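Local coordinates for inosine-uridine preferring nucleoside hydrolase family protein (Bacillus anthracis, PDB 2C40), which belongs to the inosine-uridine preferring nucleoside hydrolase family and holds a calcium ion together with alpha-D-ribofuranose in one pocket, at residues Pro36-Leu41 against Lys75-His80; Gly69-Pro74 against Asn173-Pro178; Leu41-Ser46 against His80-Asp85. One frame throughout, in Å; residues are numbered along the deposited sequence.

Contact 1: residues Pro36-Leu41 against Lys75-His80. With RIB (alpha-D-ribofuranose), chain D.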
loop_
_atom_site.group_PDB
_atom_site.type_symbol
_atom_site.label_atom_id
_atom_site.label_comp_id
_atom_site.label_asym_id
_atom_site.label_seq_id
_atom_site.Cartn_x
_atom_site.Cartn_y
_atom_site.Cartn_z
ATOM N N PRO A 36 -14.273 12.716 5.654
ATOM C CA PRO A 36 -12.842 12.535 5.899
ATOM C C PRO A 36 -12.482 11.959 7.297
ATOM O O PRO A 36 -11.769 12.582 8.078
ATOM C CB PRO A 36 -12.295 13.962 5.645
ATOM C CG PRO A 36 -13.339 14.833 6.133
ATOM C CD PRO A 36 -14.644 14.149 5.691
ATOM N N ALA A 37 -12.963 10.754 7.586
ATOM C CA ALA A 37 -12.772 10.147 8.893
ATOM C C ALA A 37 -11.584 9.178 8.775
ATOM O O ALA A 37 -10.462 9.552 9.121
ATOM C CB ALA A 37 -14.041 9.470 9.368
ATOM N N ASP A 38 -11.797 7.975 8.252
ATOM C CA ASP A 38 -10.676 7.050 8.020
ATOM C C ASP A 38 -10.007 7.281 6.661
ATOM O O ASP A 38 -9.621 6.346 5.968
ATOM C CB ASP A 38 -11.170 5.634 8.135
ATOM C CG ASP A 38 -10.074 4.647 8.321
ATOM O OD1 ASP A 38 -10.382 3.478 8.075
ATOM O OD2 ASP A 38 -8.937 5.023 8.661
ATOM N N CYS A 39 -9.927 8.538 6.272
ATOM C CA CYS A 39 -9.361 8.926 4.997
ATOM C C CYS A 39 -9.052 10.413 5.017
ATOM O O CYS A 39 -9.570 11.147 5.834
ATOM C CB CYS A 39 -10.304 8.619 3.819
ATOM S SG CYS A 39 -11.735 9.733 3.561
ATOM N N TYR A 40 -8.160 10.807 4.121
ATOM C CA TYR A 40 -8.019 12.174 3.697
ATOM C C TYR A 40 -9.022 12.426 2.572
ATOM O O TYR A 40 -9.241 11.590 1.729
ATOM C CB TYR A 40 -6.578 12.437 3.258
ATOM C CG TYR A 40 -5.611 12.513 4.429
ATOM C CD1 TYR A 40 -5.045 11.357 4.994
ATOM C CD2 TYR A 40 -5.306 13.730 5.005
ATOM C CE1 TYR A 40 -4.180 11.443 6.090
ATOM C CE2 TYR A 40 -4.422 13.823 6.078
ATOM C CZ TYR A 40 -3.861 12.678 6.606
ATOM O OH TYR A 40 -3.002 12.819 7.662
ATOM N N LEU A 41 -9.649 13.593 2.580
ATOM C CA LEU A 41 -10.782 13.860 1.690
ATOM C C LEU A 41 -10.450 13.803 0.198
ATOM O O LEU A 41 -11.215 13.271 -0.605
ATOM C CB LEU A 41 -11.385 15.225 2.019
ATOM C CG LEU A 41 -12.702 15.603 1.322
ATOM C CD1 LEU A 41 -13.878 14.654 1.665
ATOM C CD2 LEU A 41 -12.980 17.060 1.715
ATOM N N LYS A 75 -3.412 8.283 11.709
ATOM C CA LYS A 75 -2.974 8.762 10.401
ATOM C C LYS A 75 -2.720 7.617 9.430
ATOM O O LYS A 75 -3.050 7.716 8.251
ATOM C CB LYS A 75 -1.731 9.616 10.501
ATOM C CG LYS A 75 -1.374 10.297 9.148
ATOM C CD LYS A 75 0.061 10.705 9.050
ATOM C CE LYS A 75 0.162 12.203 8.905
ATOM N NZ LYS A 75 1.446 12.674 8.368
ATOM N N ASP A 76 -2.099 6.539 9.892
ATOM C CA ASP A 76 -1.598 5.511 8.933
ATOM C C ASP A 76 -2.745 4.767 8.253
ATOM O O ASP A 76 -2.640 4.414 7.093
ATOM C CB ASP A 76 -0.526 4.574 9.543
ATOM N N TRP A 77 -3.868 4.607 8.948
ATOM C CA TRP A 77 -5.096 4.062 8.335
ATOM C C TRP A 77 -5.662 5.019 7.277
ATOM O O TRP A 77 -6.083 4.627 6.186
ATOM C CB TRP A 77 -6.155 3.884 9.419
ATOM C CG TRP A 77 -5.830 2.871 10.468
ATOM C CD1 TRP A 77 -4.601 2.273 10.718
ATOM C CD2 TRP A 77 -6.740 2.355 11.457
ATOM N NE1 TRP A 77 -4.724 1.414 11.790
ATOM C CE2 TRP A 77 -6.023 1.440 12.250
ATOM C CE3 TRP A 77 -8.095 2.576 11.734
ATOM C CZ2 TRP A 77 -6.616 0.758 13.313
ATOM C CZ3 TRP A 77 -8.683 1.894 12.779
ATOM C CH2 TRP A 77 -7.949 0.998 13.558
ATOM N N ARG A 78 -5.619 6.294 7.604
ATOM C CA ARG A 78 -6.154 7.341 6.727
ATOM C C ARG A 78 -5.481 7.502 5.341
ATOM O O ARG A 78 -6.087 8.056 4.413
ATOM C CB ARG A 78 -6.119 8.681 7.476
ATOM C CG ARG A 78 -6.913 8.648 8.778
ATOM C CD ARG A 78 -6.926 10.026 9.377
ATOM N NE ARG A 78 -7.591 10.934 8.460
ATOM C CZ ARG A 78 -7.531 12.268 8.515
ATOM N NH1 ARG A 78 -6.829 12.874 9.452
ATOM N NH2 ARG A 78 -8.172 13.000 7.623
ATOM N N MET A 79 -4.256 7.026 5.205
ATOM C CA MET A 79 -3.493 7.156 3.967
ATOM C C MET A 79 -3.995 6.263 2.828
ATOM O O MET A 79 -3.669 6.498 1.673
ATOM C CB MET A 79 -2.012 6.796 4.228
ATOM C CG MET A 79 -1.225 7.774 5.087
ATOM S SD MET A 79 -1.140 9.475 4.479
ATOM C CE MET A 79 0.188 9.443 3.268
ATOM N N HIS A 80 -4.761 5.228 3.151
ATOM C CA HIS A 80 -5.024 4.113 2.230
ATOM C C HIS A 80 -5.674 4.520 0.903
ATOM O O HIS A 80 -5.376 3.913 -0.170
ATOM C CB HIS A 80 -5.852 3.043 2.935
ATOM C CG HIS A 80 -5.081 2.267 3.956
ATOM N ND1 HIS A 80 -5.664 1.330 4.775
ATOM C CD2 HIS A 80 -3.775 2.325 4.318
ATOM C CE1 HIS A 80 -4.743 0.797 5.560
ATOM N NE2 HIS A 80 -3.584 1.381 5.300
HETATM O O5 RIB D . -14.296 0.318 13.073
HETATM C C5 RIB D . -14.282 -0.284 11.747
HETATM C C4 RIB D . -14.191 0.845 10.719
HETATM O O4 RIB D . -12.897 1.459 10.892
HETATM C C3 RIB D . -14.362 0.501 9.225
HETATM O O3 RIB D . -15.636 1.056 8.764
HETATM C C2 RIB D . -13.041 1.016 8.498
HETATM O O2 RIB D . -13.040 1.831 7.236
HETATM C C1 RIB D . -12.276 1.767 9.618
#
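R78 and Y40 come together through two torsions: a bend at chi3 (62°) turns NE of the arginine out of an extended chain, and chi1 of the tyrosine (-73°) sets CG beside its own backbone N. The guanidinium then lies flat on the Y40 ring, the two planes only 6° apart, with R78 CZ 4.1 Å from the ring centroid, a stacked cation-pi pair. What fixes its rotation is the C39 carbonyl. R78 NH2 donates to C39 O over 2.9 Å, with the oxygen in the guanidinium plane but the donor raised above the plane of the carbonyl, and R78 NE adds a weak bond to the same atom. In return, R78 O takes a weak bond from Y40 N and a CA-H...O contact from C39. Two more residues meet the tyrosine ring. K75 CG approaches Y40 OH to 3.3 Å near the ring plane, and M79 SD stands 4.0 Å from Y40 CE1 in an oblique Met-aromatic contact. Deeper in, D38 divides its carboxylate between protein and ligand: OD2 rests 3.1 Å from W77 CB, at the edge of the indole, while D38 OD1 is 3.0 Å from C1 of alpha-D-ribofuranose. The backbone N of D38 is bonded to D9 OD1. Chemically, a cation shared between a ring face and a main-chain oxygen probably helps to hold the loop that carries D38, whose buried OD2 has no polar partner in the model.

Contact 2: residues Gly69-Pro74 against Asn173-Pro178. With RIB (alpha-D-ribofuranose), chain D.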
loop_
_atom_site.group_PDB
_atom_site.type_symbol
_atom_site.label_atom_id
_atom_site.label_comp_id
_atom_site.label_asym_id
_atom_site.label_seq_id
_atom_site.Cartn_x
_atom_site.Cartn_y
_atom_site.Cartn_z
ATOM N N GLY A 69 -14.595 15.555 12.953
ATOM C CA GLY A 69 -14.712 14.527 13.995
ATOM C C GLY A 69 -14.267 14.990 15.362
ATOM O O GLY A 69 -13.474 15.927 15.503
ATOM N N LYS A 70 -14.806 14.325 16.387
ATOM C CA LYS A 70 -14.379 14.538 17.776
ATOM C C LYS A 70 -13.085 13.828 18.070
ATOM O O LYS A 70 -12.205 14.348 18.790
ATOM C CB LYS A 70 -15.474 14.000 18.703
ATOM C CG LYS A 70 -15.250 14.377 20.185
ATOM C CD LYS A 70 -16.588 14.386 20.878
ATOM C CE LYS A 70 -16.542 14.183 22.385
ATOM N NZ LYS A 70 -17.807 13.343 22.805
ATOM N N ASN A 71 -12.971 12.600 17.544
ATOM C CA ASN A 71 -11.838 11.730 17.833
ATOM C C ASN A 71 -11.286 11.187 16.515
ATOM O O ASN A 71 -11.793 10.194 16.004
ATOM C CB ASN A 71 -12.283 10.614 18.780
ATOM C CG ASN A 71 -12.778 11.149 20.093
ATOM O OD1 ASN A 71 -12.037 11.854 20.750
ATOM N ND2 ASN A 71 -14.043 10.815 20.493
ATOM N N PRO A 72 -10.297 11.893 15.919
ATOM C CA PRO A 72 -9.770 11.504 14.592
ATOM C C PRO A 72 -9.170 10.073 14.496
ATOM O O PRO A 72 -8.700 9.553 15.474
ATOM C CB PRO A 72 -8.724 12.577 14.314
ATOM C CG PRO A 72 -9.085 13.755 15.271
ATOM C CD PRO A 72 -9.633 13.102 16.458
ATOM N N PHE A 73 -9.259 9.431 13.336
ATOM C CA PHE A 73 -8.642 8.109 13.099
ATOM C C PHE A 73 -7.119 8.208 13.073
ATOM O O PHE A 73 -6.575 9.302 12.897
ATOM C CB PHE A 73 -9.122 7.528 11.770
ATOM C CG PHE A 73 -10.472 6.829 11.820
ATOM C CD1 PHE A 73 -11.674 7.550 11.720
ATOM C CD2 PHE A 73 -10.549 5.464 11.847
ATOM C CE1 PHE A 73 -12.874 6.945 11.750
ATOM C CE2 PHE A 73 -11.780 4.816 11.834
ATOM C CZ PHE A 73 -12.946 5.551 11.820
ATOM N N PRO A 74 -6.406 7.074 13.319
ATOM C CA PRO A 74 -4.959 7.074 13.203
ATOM C C PRO A 74 -4.493 7.501 11.817
ATOM O O PRO A 74 -5.139 7.120 10.847
ATOM C CB PRO A 74 -4.587 5.590 13.486
ATOM C CG PRO A 74 -5.758 5.073 14.312
ATOM C CD PRO A 74 -6.930 5.780 13.805
ATOM N N ASN A 173 -16.113 3.805 14.232
ATOM C CA ASN A 173 -17.107 4.694 13.609
ATOM C C ASN A 173 -17.964 5.440 14.648
ATOM O O ASN A 173 -18.307 6.608 14.439
ATOM C CB ASN A 173 -17.975 3.956 12.572
ATOM C CG ASN A 173 -17.191 3.592 11.291
ATOM O OD1 ASN A 173 -16.138 4.172 11.006
ATOM N ND2 ASN A 173 -17.739 2.674 10.495
ATOM N N SER A 174 -18.302 4.771 15.755
ATOM C CA SER A 174 -18.990 5.414 16.873
ATOM C C SER A 174 -18.070 6.373 17.615
ATOM O O SER A 174 -18.433 7.513 17.866
ATOM C CB SER A 174 -19.520 4.398 17.887
ATOM O OG SER A 174 -20.142 3.311 17.240
ATOM N N PHE A 175 -16.892 5.894 17.981
ATOM C CA PHE A 175 -15.913 6.725 18.692
ATOM C C PHE A 175 -15.573 8.057 17.974
ATOM O O PHE A 175 -15.427 9.057 18.617
ATOM C CB PHE A 175 -14.657 5.899 18.933
ATOM C CG PHE A 175 -13.595 6.587 19.778
ATOM C CD1 PHE A 175 -13.848 6.891 21.104
ATOM C CD2 PHE A 175 -12.339 6.872 19.246
ATOM C CE1 PHE A 175 -12.909 7.498 21.888
ATOM C CE2 PHE A 175 -11.352 7.499 20.016
ATOM C CZ PHE A 175 -11.611 7.797 21.344
ATOM N N TRP A 176 -15.498 8.054 16.647
ATOM C CA TRP A 176 -15.128 9.261 15.889
ATOM C C TRP A 176 -16.019 10.419 16.206
ATOM O O TRP A 176 -15.547 11.558 16.249
ATOM C CB TRP A 176 -15.157 9.021 14.394
ATOM C CG TRP A 176 -14.423 10.056 13.493
ATOM C CD1 TRP A 176 -13.119 10.067 13.196
ATOM C CD2 TRP A 176 -15.016 11.117 12.708
ATOM N NE1 TRP A 176 -12.819 11.084 12.356
ATOM C CE2 TRP A 176 -13.971 11.734 12.011
ATOM C CE3 TRP A 176 -16.335 11.588 12.525
ATOM C CZ2 TRP A 176 -14.169 12.790 11.121
ATOM C CZ3 TRP A 176 -16.531 12.671 11.664
ATOM C CH2 TRP A 176 -15.431 13.253 10.969
ATOM N N ASP A 177 -17.312 10.134 16.426
ATOM C CA ASP A 177 -18.288 11.146 16.815
ATOM C C ASP A 177 -19.478 10.486 17.558
ATOM O O ASP A 177 -20.510 10.123 16.935
ATOM C CB ASP A 177 -18.766 11.878 15.571
ATOM C CG ASP A 177 -19.602 13.083 15.908
ATOM O OD1 ASP A 177 -19.885 13.215 17.102
ATOM O OD2 ASP A 177 -19.921 13.906 15.016
ATOM N N PRO A 178 -19.327 10.306 18.869
ATOM C CA PRO A 178 -20.361 9.701 19.722
ATOM C C PRO A 178 -21.664 10.481 19.797
ATOM O O PRO A 178 -22.748 9.869 19.945
ATOM C CB PRO A 178 -19.687 9.625 21.090
ATOM C CG PRO A 178 -18.224 9.749 20.801
ATOM C CD PRO A 178 -18.103 10.619 19.634
HETATM O O5 RIB D . -14.296 0.318 13.073
HETATM C C5 RIB D . -14.282 -0.284 11.747
HETATM C C4 RIB D . -14.191 0.845 10.719
HETATM O O4 RIB D . -12.897 1.459 10.892
HETATM C C3 RIB D . -14.362 0.501 9.225
HETATM O O3 RIB D . -15.636 1.056 8.764
HETATM C C2 RIB D . -13.041 1.016 8.498
HETATM O O2 RIB D . -13.040 1.831 7.236
HETATM C C1 RIB D . -12.276 1.767 9.618
HETATM O O HOH W 1 -10.222 11.237 10.957
#
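Part of the ribofuranose pocket is built where the loop G69-P74 docks on helix 172-176 and the turn after it. Two main-chain bonds begin the join: W176 O accepts from both K70 N, at 2.9 Å and nearly along the C=O axis, and N71 N, at 3.1 Å. One residue earlier, F175 O receives N71 ND2 over 2.9 Å in an almost straight bond (170°) lying in the amide plane; the same nitrogen is also bonded to Q276 OE1. The N71 amide is stacked on the F175 ring, planes 12° apart, with CB over that face. W176 turns its CG anti to the backbone N (chi1 -163°), and the face of its indole lies under G69. Toward the pocket, F73 CD1 packs obliquely on W176 CD1 at 3.3 Å, and one water accepts from both F73 N and W176 NE1, sitting in the indole plane. The edge of F73 then meets the sugar, CE2 lying 3.7 Å from O4 of alpha-D-ribofuranose, while W172 stacks on the phenylalanine. N173 ND2 donates to O3 of the sugar at 3.2 Å and to the carbonyls of M151 and T125, which hold the amide in place. Such a pocket, walled by loops and a short helix that follow the ends of parallel strands, is typical of the nucleoside hydrolase fold.

Contact 3: residues Leu41-Ser46 against His80-Asp85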
loop_
_atom_site.group_PDB
_atom_site.type_symbol
_atom_site.label_atom_id
_atom_site.label_comp_id
_atom_site.label_asym_id
_atom_site.label_seq_id
_atom_site.Cartn_x
_atom_site.Cartn_y
_atom_site.Cartn_z
ATOM N N LEU A 41 -9.649 13.593 2.580
ATOM C CA LEU A 41 -10.782 13.860 1.690
ATOM C C LEU A 41 -10.450 13.803 0.198
ATOM O O LEU A 41 -11.215 13.271 -0.605
ATOM C CB LEU A 41 -11.385 15.225 2.019
ATOM C CG LEU A 41 -12.702 15.603 1.322
ATOM C CD1 LEU A 41 -13.878 14.654 1.665
ATOM C CD2 LEU A 41 -12.980 17.060 1.715
ATOM N N GLU A 42 -9.338 14.403 -0.184
ATOM C CA GLU A 42 -8.997 14.489 -1.609
ATOM C C GLU A 42 -8.805 13.155 -2.331
ATOM O O GLU A 42 -9.490 12.904 -3.307
ATOM C CB GLU A 42 -7.824 15.429 -1.832
ATOM C CG GLU A 42 -8.221 16.887 -1.512
ATOM C CD GLU A 42 -9.439 17.383 -2.362
ATOM O OE1 GLU A 42 -9.290 17.461 -3.607
ATOM O OE2 GLU A 42 -10.548 17.660 -1.790
ATOM N N PRO A 43 -7.899 12.267 -1.844
ATOM C CA PRO A 43 -7.800 10.949 -2.508
ATOM C C PRO A 43 -9.060 10.098 -2.475
ATOM O O PRO A 43 -9.266 9.301 -3.378
ATOM C CB PRO A 43 -6.648 10.255 -1.743
ATOM C CG PRO A 43 -6.675 10.888 -0.430
ATOM C CD PRO A 43 -6.919 12.358 -0.758
ATOM N N ALA A 44 -9.877 10.218 -1.432
ATOM C CA ALA A 44 -11.108 9.455 -1.315
ATOM C C ALA A 44 -12.189 9.948 -2.320
ATOM O O ALA A 44 -12.961 9.136 -2.913
ATOM C CB ALA A 44 -11.641 9.564 0.129
ATOM N N MET A 45 -12.282 11.276 -2.446
ATOM C CA MET A 45 -13.144 11.889 -3.452
ATOM C C MET A 45 -12.727 11.428 -4.810
ATOM O O MET A 45 -13.554 10.902 -5.533
ATOM C CB MET A 45 -13.045 13.410 -3.403
ATOM C CG MET A 45 -13.811 13.984 -2.310
ATOM S SD MET A 45 -15.596 13.753 -2.544
ATOM C CE MET A 45 -15.899 13.993 -0.872
ATOM N N SER A 46 -11.431 11.600 -5.155
ATOM C CA SER A 46 -10.970 11.199 -6.504
ATOM C C SER A 46 -11.228 9.732 -6.732
ATOM O O SER A 46 -11.758 9.374 -7.763
ATOM C CB SER A 46 -9.477 11.382 -6.758
ATOM O OG SER A 46 -9.007 12.599 -6.281
ATOM N N HIS A 80 -4.761 5.228 3.151
ATOM C CA HIS A 80 -5.024 4.113 2.230
ATOM C C HIS A 80 -5.674 4.520 0.903
ATOM O O HIS A 80 -5.376 3.913 -0.170
ATOM C CB HIS A 80 -5.852 3.043 2.935
ATOM C CG HIS A 80 -5.081 2.267 3.956
ATOM N ND1 HIS A 80 -5.664 1.330 4.775
ATOM C CD2 HIS A 80 -3.775 2.325 4.318
ATOM C CE1 HIS A 80 -4.743 0.797 5.560
ATOM N NE2 HIS A 80 -3.584 1.381 5.300
ATOM N N ALA A 81 -6.506 5.569 0.968
ATOM C CA ALA A 81 -7.133 6.168 -0.216
ATOM C C ALA A 81 -6.142 6.687 -1.223
ATOM O O ALA A 81 -6.418 6.590 -2.409
ATOM C CB ALA A 81 -8.100 7.302 0.203
ATOM N N PHE A 82 -5.004 7.249 -0.764
ATOM C CA PHE A 82 -3.937 7.709 -1.657
ATOM C C PHE A 82 -3.495 6.604 -2.574
ATOM O O PHE A 82 -3.317 6.801 -3.764
ATOM C CB PHE A 82 -2.737 8.273 -0.893
ATOM C CG PHE A 82 -3.000 9.626 -0.261
ATOM C CD1 PHE A 82 -3.252 9.748 1.105
ATOM C CD2 PHE A 82 -3.042 10.779 -1.052
ATOM C CE1 PHE A 82 -3.502 10.986 1.686
ATOM C CE2 PHE A 82 -3.282 12.039 -0.483
ATOM C CZ PHE A 82 -3.517 12.142 0.886
ATOM N N TYR A 83 -3.413 5.402 -2.028
ATOM C CA TYR A 83 -2.950 4.260 -2.753
ATOM C C TYR A 83 -3.988 3.785 -3.709
ATOM O O TYR A 83 -3.661 3.561 -4.865
ATOM C CB TYR A 83 -2.471 3.148 -1.801
ATOM C CG TYR A 83 -1.643 3.687 -0.631
ATOM C CD1 TYR A 83 -1.790 3.163 0.661
ATOM C CD2 TYR A 83 -0.782 4.772 -0.797
ATOM C CE1 TYR A 83 -1.050 3.675 1.731
ATOM C CE2 TYR A 83 -0.046 5.306 0.274
ATOM C CZ TYR A 83 -0.190 4.752 1.523
ATOM O OH TYR A 83 0.545 5.252 2.564
ATOM N N VAL A 84 -5.239 3.658 -3.277
ATOM C CA VAL A 84 -6.277 3.199 -4.189
ATOM C C VAL A 84 -6.435 4.175 -5.374
ATOM O O VAL A 84 -6.503 3.732 -6.521
ATOM C CB VAL A 84 -7.631 2.975 -3.486
ATOM C CG1 VAL A 84 -8.696 2.596 -4.503
ATOM C CG2 VAL A 84 -7.485 1.892 -2.421
ATOM N N ASP A 85 -6.418 5.475 -5.083
ATOM C CA ASP A 85 -6.508 6.570 -6.102
ATOM C C ASP A 85 -5.384 6.546 -7.123
ATOM O O ASP A 85 -5.551 6.958 -8.304
ATOM C CB ASP A 85 -6.454 7.912 -5.369
ATOM C CG ASP A 85 -6.706 9.074 -6.266
ATOM O OD1 ASP A 85 -7.624 8.947 -7.112
ATOM O OD2 ASP A 85 -5.973 10.080 -6.130
#
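P43 lays its pyrrolidine ring over the F82 phenyl, with CG 3.5 Å from the ring centroid and only 8° off the normal, a CH-pi contact centred on the face. The CB of F82 itself starts out away from helix 41-46, yet the ring reaches back across to the proline. Beside this pair, P43 CB rests 3.8 Å from A81 CB, and A44 CB meets the same methyl at 4.2 Å. Such small groups allow the backbones to come close: the axes of helix segments 41-46 and 80-85 approach to 7.9 Å, running in the same general direction at 36°. One turn further along, D85 has CG anti to its backbone N (chi1 -173°), and its OD1 stands 3.1 Å from S46 CB. The polar partner of this oxygen is K50 NZ, in a salt bridge, on the next turn of the helix that carries S46, so the charge at this end of the interface is answered across it. The hydroxyl of S46 turns back into its own helix, donating to E42 O at 3.0 Å from above the carbonyl plane; the S46 backbone N is bonded to that oxygen too. Behind the pair, L41, A44 and M45 pack on V34 of strand 27-34, V84 rests on helix 12-21, and F82 and Y83 touch P232 and A229 of the second subunit.

In the fold
From the N terminus, the chain leaves strand 27-34, passes through the loop 36-41 and enters helix 41-55. After strand 62-64 it returns through 69-74 to the short helices 75-78 and 80-85. Contact 1 closes this excursion of 33 intervening residues, and contact 3, sharing L41 and H80, continues the pairing. Contacts 1 and 3 cross because their segments alternate along the chain; contact 2 begins inside both loops and ends outside them, at 173-178, so it crosses both. Contacts 1 and 2 touch where A37 meets F73 and W176, and tie the loops after strands 27-34 and 62-64 and the helix 172-176 around the pocket, while contact 3 joins helices 41-55 and 80-85 beside it.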